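Local coordinates for lipoprotein, putative (Bacillus anthracis, PDB 4O4A) that is of unknown function but, as a putative lipoprotein of a family that remains uncharacterised, is tentatively classed as a lipid-binding protein, at residues S132-F135 and S136-R140; T89-K92 and E93-T97. All blocks are in the same frame, centred on the assembly; numbering follows the deposited sequence.

Contact 1. Residues S132-F135 and S136-R140. With SO4 (sulfate ion), chain F.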
ATOM      1  N   SER B 132     -14.457  -0.182 -22.888  1.00 45.82           N
ATOM      2  CA  SER B 132     -15.618  -1.033 -22.650  1.00 46.40           C
ATOM      3  C   SER B 132     -16.784  -0.180 -22.221  1.00 47.35           C
ATOM      4  O   SER B 132     -16.616   1.000 -21.922  1.00 51.45           O
ATOM      5  CB  SER B 132     -15.334  -2.027 -21.533  1.00 48.37           C
ATOM      6  OG  SER B 132     -15.076  -1.356 -20.303  1.00 48.68           O
ATOM      7  N   GLN B 133     -17.971  -0.765 -22.179  1.00 48.43           N
ATOM      8  CA  GLN B 133     -19.131  -0.013 -21.743  1.00 48.68           C
ATOM      9  C   GLN B 133     -19.040   0.234 -20.244  1.00 48.45           C
ATOM     10  O   GLN B 133     -19.525   1.236 -19.742  1.00 49.85           O
ATOM     11  CB  GLN B 133     -20.440  -0.714 -22.087  1.00 52.95           C
ATOM     12  CG  GLN B 133     -20.610  -2.109 -21.514  1.00 60.73           C
ATOM     13  CD  GLN B 133     -22.058  -2.444 -21.225  1.00 67.54           C
ATOM     14  OE1 GLN B 133     -22.612  -3.363 -21.824  1.00 64.69           O
ATOM     15  NE2 GLN B 133     -22.694  -1.677 -20.326  1.00 71.14           N
ATOM     16  N   GLU B 134     -18.420  -0.690 -19.528  1.00 50.75           N
ATOM     17  CA  GLU B 134     -18.296  -0.554 -18.088  1.00 51.96           C
ATOM     18  C   GLU B 134     -17.419   0.648 -17.813  1.00 48.85           C
ATOM     19  O   GLU B 134     -17.739   1.476 -16.976  1.00 48.77           O
ATOM     20  CB  GLU B 134     -17.724  -1.817 -17.478  1.00 58.33           C
ATOM     21  CG  GLU B 134     -17.906  -1.954 -15.977  1.00 67.98           C
ATOM     22  CD  GLU B 134     -16.952  -1.111 -15.146  1.00 76.17           C
ATOM     23  OE1 GLU B 134     -16.103  -0.399 -15.721  1.00 98.73           O
ATOM     24  OE2 GLU B 134     -17.047  -1.163 -13.901  1.00 75.70           O
ATOM     25  N   PHE B 135     -16.314   0.749 -18.536  1.00 45.11           N
ATOM     26  CA  PHE B 135     -15.420   1.862 -18.354  1.00 41.44           C
ATOM     27  C   PHE B 135     -16.105   3.172 -18.676  1.00 40.19           C
ATOM     28  O   PHE B 135     -15.995   4.149 -17.935  1.00 40.11           O
ATOM     29  CB  PHE B 135     -14.185   1.722 -19.236  1.00 40.74           C
ATOM     30  CG  PHE B 135     -13.224   2.869 -19.091  1.00 40.47           C
ATOM     31  CD1 PHE B 135     -12.285   2.887 -18.064  1.00 39.71           C
ATOM     32  CD2 PHE B 135     -13.298   3.958 -19.947  1.00 38.63           C
ATOM     33  CE1 PHE B 135     -11.425   3.956 -17.916  1.00 38.30           C
ATOM     34  CE2 PHE B 135     -12.448   5.032 -19.796  1.00 38.48           C
ATOM     35  CZ  PHE B 135     -11.504   5.027 -18.785  1.00 37.60           C
ATOM     36  N   SER B 136     -16.783   3.210 -19.807  1.00 38.30           N
ATOM     37  CA  SER B 136     -17.456   4.411 -20.207  1.00 40.63           C
ATOM     38  C   SER B 136     -18.389   4.920 -19.097  1.00 39.90           C
ATOM     39  O   SER B 136     -18.507   6.110 -18.883  1.00 35.89           O
ATOM     40  CB  SER B 136     -18.268   4.154 -21.475  1.00 41.76           C
ATOM     41  OG  SER B 136     -18.778   5.360 -21.992  1.00 50.40           O
ATOM     42  N   ALA B 137     -19.083   4.008 -18.437  1.00 38.73           N
ATOM     43  CA  ALA B 137     -20.043   4.391 -17.440  1.00 41.87           C
ATOM     44  C   ALA B 137     -19.434   4.710 -16.098  1.00 43.51           C
ATOM     45  O   ALA B 137     -19.928   5.591 -15.406  1.00 41.17           O
ATOM     46  CB  ALA B 137     -21.092   3.298 -17.276  1.00 46.70           C
ATOM     47  N   ASN B 138     -18.370   4.002 -15.730  1.00 45.38           N
ATOM     48  CA  ASN B 138     -17.786   4.155 -14.392  1.00 45.94           C
ATOM     49  C   ASN B 138     -16.339   4.570 -14.257  1.00 44.34           C
ATOM     50  O   ASN B 138     -15.901   4.910 -13.163  1.00 41.81           O
ATOM     51  CB  ASN B 138     -17.922   2.830 -13.682  1.00 48.39           C
ATOM     52  CG  ASN B 138     -19.346   2.371 -13.613  1.00 52.02           C
ATOM     53  OD1 ASN B 138     -20.250   3.146 -13.288  1.00 60.17           O
ATOM     54  ND2 ASN B 138     -19.560   1.093 -13.861  1.00 55.40           N
ATOM     55  N   GLY B 139     -15.588   4.545 -15.344  1.00 43.50           N
ATOM     56  CA  GLY B 139     -14.174   4.874 -15.252  1.00 42.36           C
ATOM     57  C   GLY B 139     -13.450   3.729 -14.556  1.00 41.71           C
ATOM     58  O   GLY B 139     -14.056   2.727 -14.199  1.00 42.33           O
ATOM     59  N   ARG B 140     -12.154   3.872 -14.352  1.00 41.31           N
ATOM     60  CA  ARG B 140     -11.366   2.810 -13.749  1.00 42.64           C
ATOM     61  C   ARG B 140     -11.687   2.612 -12.287  1.00 44.59           C
ATOM     62  O   ARG B 140     -12.096   3.539 -11.599  1.00 40.42           O
ATOM     63  CB  ARG B 140      -9.865   3.087 -13.915  1.00 44.24           C
ATOM     64  CG  ARG B 140      -9.294   4.145 -12.988  1.00 45.20           C
ATOM     65  CD  ARG B 140      -7.866   4.506 -13.378  1.00 45.93           C
ATOM     66  NE  ARG B 140      -7.284   5.522 -12.497  1.00 46.13           N
ATOM     67  CZ  ARG B 140      -7.588   6.813 -12.534  1.00 48.81           C
ATOM     68  NH1 ARG B 140      -7.003   7.649 -11.692  1.00 51.65           N
ATOM     69  NH2 ARG B 140      -8.493   7.274 -13.397  1.00 48.84           N
TER
HETATM   70  S   SO4 F 201      -4.156   5.198 -10.240  1.00 77.85           S
HETATM   71  O1  SO4 F 201      -5.431   4.749  -9.602  1.00 70.99           O
HETATM   72  O2  SO4 F 201      -3.963   4.462 -11.510  1.00 56.38           O
HETATM   73  O3  SO4 F 201      -4.207   6.654 -10.523  1.00 65.67           O
HETATM   74  O4  SO4 F 201      -3.002   4.935  -9.335  1.00 65.19           O

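Contact 2. Residues T89-K92 and E93-T97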
ATOM      1  N   THR B  89      -6.273  10.362 -30.244  1.00 39.58           N
ATOM      2  CA  THR B  89      -4.969  10.373 -29.602  1.00 44.79           C
ATOM      3  C   THR B  89      -4.048  11.007 -30.644  1.00 48.48           C
ATOM      4  O   THR B  89      -4.334  10.939 -31.841  1.00 47.99           O
ATOM      5  CB  THR B  89      -4.424   8.984 -29.279  1.00 46.77           C
ATOM      6  OG1 THR B  89      -4.504   8.163 -30.454  1.00 59.93           O
ATOM      7  CG2 THR B  89      -5.198   8.345 -28.179  1.00 45.42           C
ATOM      8  N   VAL B  90      -2.953  11.612 -30.209  1.00 48.30           N
ATOM      9  CA  VAL B  90      -2.039  12.227 -31.150  1.00 53.45           C
ATOM     10  C   VAL B  90      -0.585  11.894 -30.852  1.00 56.25           C
ATOM     11  O   VAL B  90      -0.163  11.923 -29.704  1.00 57.71           O
ATOM     12  CB  VAL B  90      -2.167  13.757 -31.152  1.00 55.73           C
ATOM     13  CG1 VAL B  90      -1.322  14.341 -32.276  1.00 61.59           C
ATOM     14  CG2 VAL B  90      -3.607  14.220 -31.311  1.00 55.06           C
ATOM     15  N   ASN B  91       0.181  11.607 -31.903  1.00 60.31           N
ATOM     16  CA  ASN B  91       1.599  11.314 -31.754  1.00 64.35           C
ATOM     17  C   ASN B  91       2.380  12.625 -31.675  1.00 67.89           C
ATOM     18  O   ASN B  91       1.786  13.700 -31.736  1.00 65.64           O
ATOM     19  CB  ASN B  91       2.106  10.415 -32.897  1.00 63.52           C
ATOM     20  CG  ASN B  91       1.952  11.043 -34.259  1.00 63.53           C
ATOM     21  OD1 ASN B  91       1.587  12.218 -34.386  1.00 64.70           O
ATOM     22  ND2 ASN B  91       2.219  10.257 -35.300  1.00 63.48           N
ATOM     23  N   LYS B  92       3.700  12.543 -31.539  1.00 78.03           N
ATOM     24  CA  LYS B  92       4.514  13.750 -31.449  1.00 84.61           C
ATOM     25  C   LYS B  92       4.337  14.637 -32.691  1.00 84.97           C
ATOM     26  O   LYS B  92       4.264  15.859 -32.578  1.00 80.31           O
ATOM     27  CB  LYS B  92       6.005  13.415 -31.239  1.00 95.18           C
ATOM     28  CG  LYS B  92       6.434  12.853 -29.886  1.00 99.88           C
ATOM     29  CD  LYS B  92       5.481  11.869 -29.214  1.00 99.33           C
ATOM     30  CE  LYS B  92       6.161  11.138 -28.066  1.00102.55           C
ATOM     31  NZ  LYS B  92       6.760  12.030 -27.035  1.00101.40           N
ATOM     32  N   GLU B  93       4.239  14.016 -33.868  1.00 86.01           N
ATOM     33  CA  GLU B  93       4.092  14.754 -35.129  1.00 85.59           C
ATOM     34  C   GLU B  93       2.705  15.375 -35.320  1.00 77.01           C
ATOM     35  O   GLU B  93       2.482  16.105 -36.282  1.00 78.54           O
ATOM     36  CB  GLU B  93       4.400  13.856 -36.331  1.00 91.82           C
ATOM     37  CG  GLU B  93       5.842  13.387 -36.476  1.00101.20           C
ATOM     38  CD  GLU B  93       6.246  12.334 -35.458  1.00106.54           C
ATOM     39  OE1 GLU B  93       7.351  11.764 -35.609  1.00110.50           O
ATOM     40  OE2 GLU B  93       5.458  12.061 -34.521  1.00104.06           O
ATOM     41  N   GLY B  94       1.767  15.075 -34.431  1.00 68.81           N
ATOM     42  CA  GLY B  94       0.446  15.658 -34.522  1.00 63.14           C
ATOM     43  C   GLY B  94      -0.578  14.876 -35.317  1.00 61.61           C
ATOM     44  O   GLY B  94      -1.714  15.345 -35.470  1.00 61.14           O
ATOM     45  N   GLN B  95      -0.214  13.693 -35.821  1.00 62.00           N
ATOM     46  CA  GLN B  95      -1.184  12.870 -36.540  1.00 60.33           C
ATOM     47  C   GLN B  95      -2.174  12.273 -35.556  1.00 54.49           C
ATOM     48  O   GLN B  95      -1.800  11.786 -34.484  1.00 51.26           O
ATOM     49  CB  GLN B  95      -0.557  11.767 -37.380  1.00 66.47           C
ATOM     50  CG  GLN B  95       0.026  12.232 -38.713  1.00 72.49           C
ATOM     51  CD  GLN B  95       1.524  12.352 -38.712  1.00 80.08           C
ATOM     52  OE1 GLN B  95       2.214  11.650 -37.961  1.00 82.23           O
ATOM     53  NE2 GLN B  95       2.049  13.185 -39.601  1.00 84.54           N
ATOM     54  N   ARG B  96      -3.444  12.334 -35.937  1.00 51.04           N
ATOM     55  CA  ARG B  96      -4.540  11.887 -35.097  1.00 47.67           C
ATOM     56  C   ARG B  96      -5.009  10.471 -35.365  1.00 47.46           C
ATOM     57  O   ARG B  96      -4.994   9.984 -36.488  1.00 50.02           O
ATOM     58  CB  ARG B  96      -5.723  12.838 -35.280  1.00 46.88           C
ATOM     59  CG  ARG B  96      -5.413  14.278 -34.906  1.00 46.80           C
ATOM     60  CD  ARG B  96      -6.552  15.217 -35.251  1.00 46.34           C
ATOM     61  NE  ARG B  96      -6.214  16.598 -34.883  1.00 46.35           N
ATOM     62  CZ  ARG B  96      -7.000  17.654 -35.097  1.00 44.04           C
ATOM     63  NH1 ARG B  96      -8.186  17.508 -35.683  1.00 42.37           N
ATOM     64  NH2 ARG B  96      -6.588  18.857 -34.731  1.00 43.22           N
ATOM     65  N   THR B  97      -5.452   9.820 -34.307  1.00 46.20           N
ATOM     66  CA  THR B  97      -5.979   8.480 -34.396  1.00 47.20           C
ATOM     67  C   THR B  97      -7.245   8.491 -33.574  1.00 47.52           C
ATOM     68  O   THR B  97      -7.223   8.774 -32.374  1.00 46.50           O
ATOM     69  CB  THR B  97      -4.988   7.459 -33.848  1.00 47.61           C
ATOM     70  OG1 THR B  97      -3.767   7.543 -34.600  1.00 49.60           O
ATOM     71  CG2 THR B  97      -5.557   6.074 -33.948  1.00 47.96           C
TER

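Contact 1. Residues S132-F135 and S136-R140
Phe135 lays one face of its ring under Gly139, whose CA stands 4.2 Å from the ring centroid in a CH-pi contact offset toward the rim. Arg140 N approaches the same ring obliquely, 3.6 Å from Phe135 CE1. The setting is a short helix, 133-138, and it illustrates how a two-turn helix is closed at both ends: a serine N-cap starts it and a glycine with positive phi ends it. With CG anti to the backbone N (chi1 179°), the phenyl group lies where the departing chain passes over it; Thr127 also packs against this side chain.

At the N-terminal end, Ser132 OG accepts from Phe135 N at 3.0 Å, while the same hydroxyl bonds to Ala130 O; Cys131, between them, is tied to Cys103 by a disulfide. The regular pattern then runs on through Ser136 N to Ser132 O, Ala137 N to Gln133 O and Asn138 N to Glu134 O, and its last rung is Gly139 N to Phe135 O at 2.7 Å.

One turn apart on the exposed side, Glu134 and Asn138 cross at about a right angle. The glutamate chain bends at chi2 (-77°), which brings its carboxylate back to the amide, the two planes 74° apart, and Asn138 ND2 gives a weak bond to Glu134 OE2 at 3.4 Å.

Beyond the glycine, Arg140 runs extended from CG to NE, to where NH1 forms a salt bridge to Asp41 and NH2 one to Glu125, two bonds that probably fix the rotation of the guanidinium. A sulfate, probably from the crystallisation liquor, meets the edge of that group near its plane, where Arg140 NH1 donates to sulfate O3 over 3.2 Å.

Contact 2. Residues T89-K92 and E93-T97
Asn91 uses both ends of its carboxamide to hold Gln95 across a tight turn, OD1 taking the backbone N and ND2 the side-chain OE1. The first of these bonds, Gln95 N to Asn91 OD1, measures 2.7 Å, and the second, Asn91 ND2 to Gln95 OE1, 3.0 Å. This second bond is nearly straight (167°), with the acceptor in the amide plane of Asn91 although the two amide planes stand 79° apart. A chi1 of 61° sets the asparagine CG between its own N and carbonyl carbon and swings the amide in over the loop; the glutamine chain bends at chi2 to meet it.

The backbone supplies the next shell. Asn91 to Gly94 is a type I turn, closed by Gly94 N to Asn91 O at 3.0 Å with the donor well above the carbonyl plane. Asn91 N also reaches Gln95 O, and Gly94 has positive phi: together these define a 3:5 hairpin, a type I turn followed by a G1 bulge. The asparagine side chain thus adds its own bonds to a loop already closed by backbone.

Down the arms the register is regular. Val90 and Arg96 form a non-hydrogen-bonded pair, their side chains alongside each other with Val90 CG2 4.0 Å from Arg96 CG. Thr89 and Thr97 come next as a hydrogen-bonded pair on the other face, joined by Thr89 N to Thr97 O at 2.8 Å and Thr97 N to Thr89 O at 2.9 Å; Thr89 OG1 adds a weak bond to the Thr97 carbonyl.

Arg96 continues to a salt bridge with Glu57, and Leu33 of strand 30-35 touches both Val90 and Arg96. In the sheet, strand 86-90 lies between parallel strand 30-35 and antiparallel strand 96-98, the latter at the edge of this sheet within the chain.

In the fold
Read from the N terminus, the chain first lays down strands in two mixed sheets before contact 2 closes its hairpin, returning strand 86-90 directly into strand 96-98 at one margin of the five-strand sheet. Strands 104-114 and 117-126 then build the other sheet, and only afterwards does contact 1 form, as one short helix ahead of the longer helix 149-166. The two contacts therefore follow in series, neither nested nor crossed. The centres of contact 1 and contact 2 lie about 24 Å apart and their nearest atoms about 12 Å, without touching. Contact 2 belongs to the five-strand sheet, whereas contact 1 ties the chain to the four-strand sheet through Asp41, His105 and Glu125.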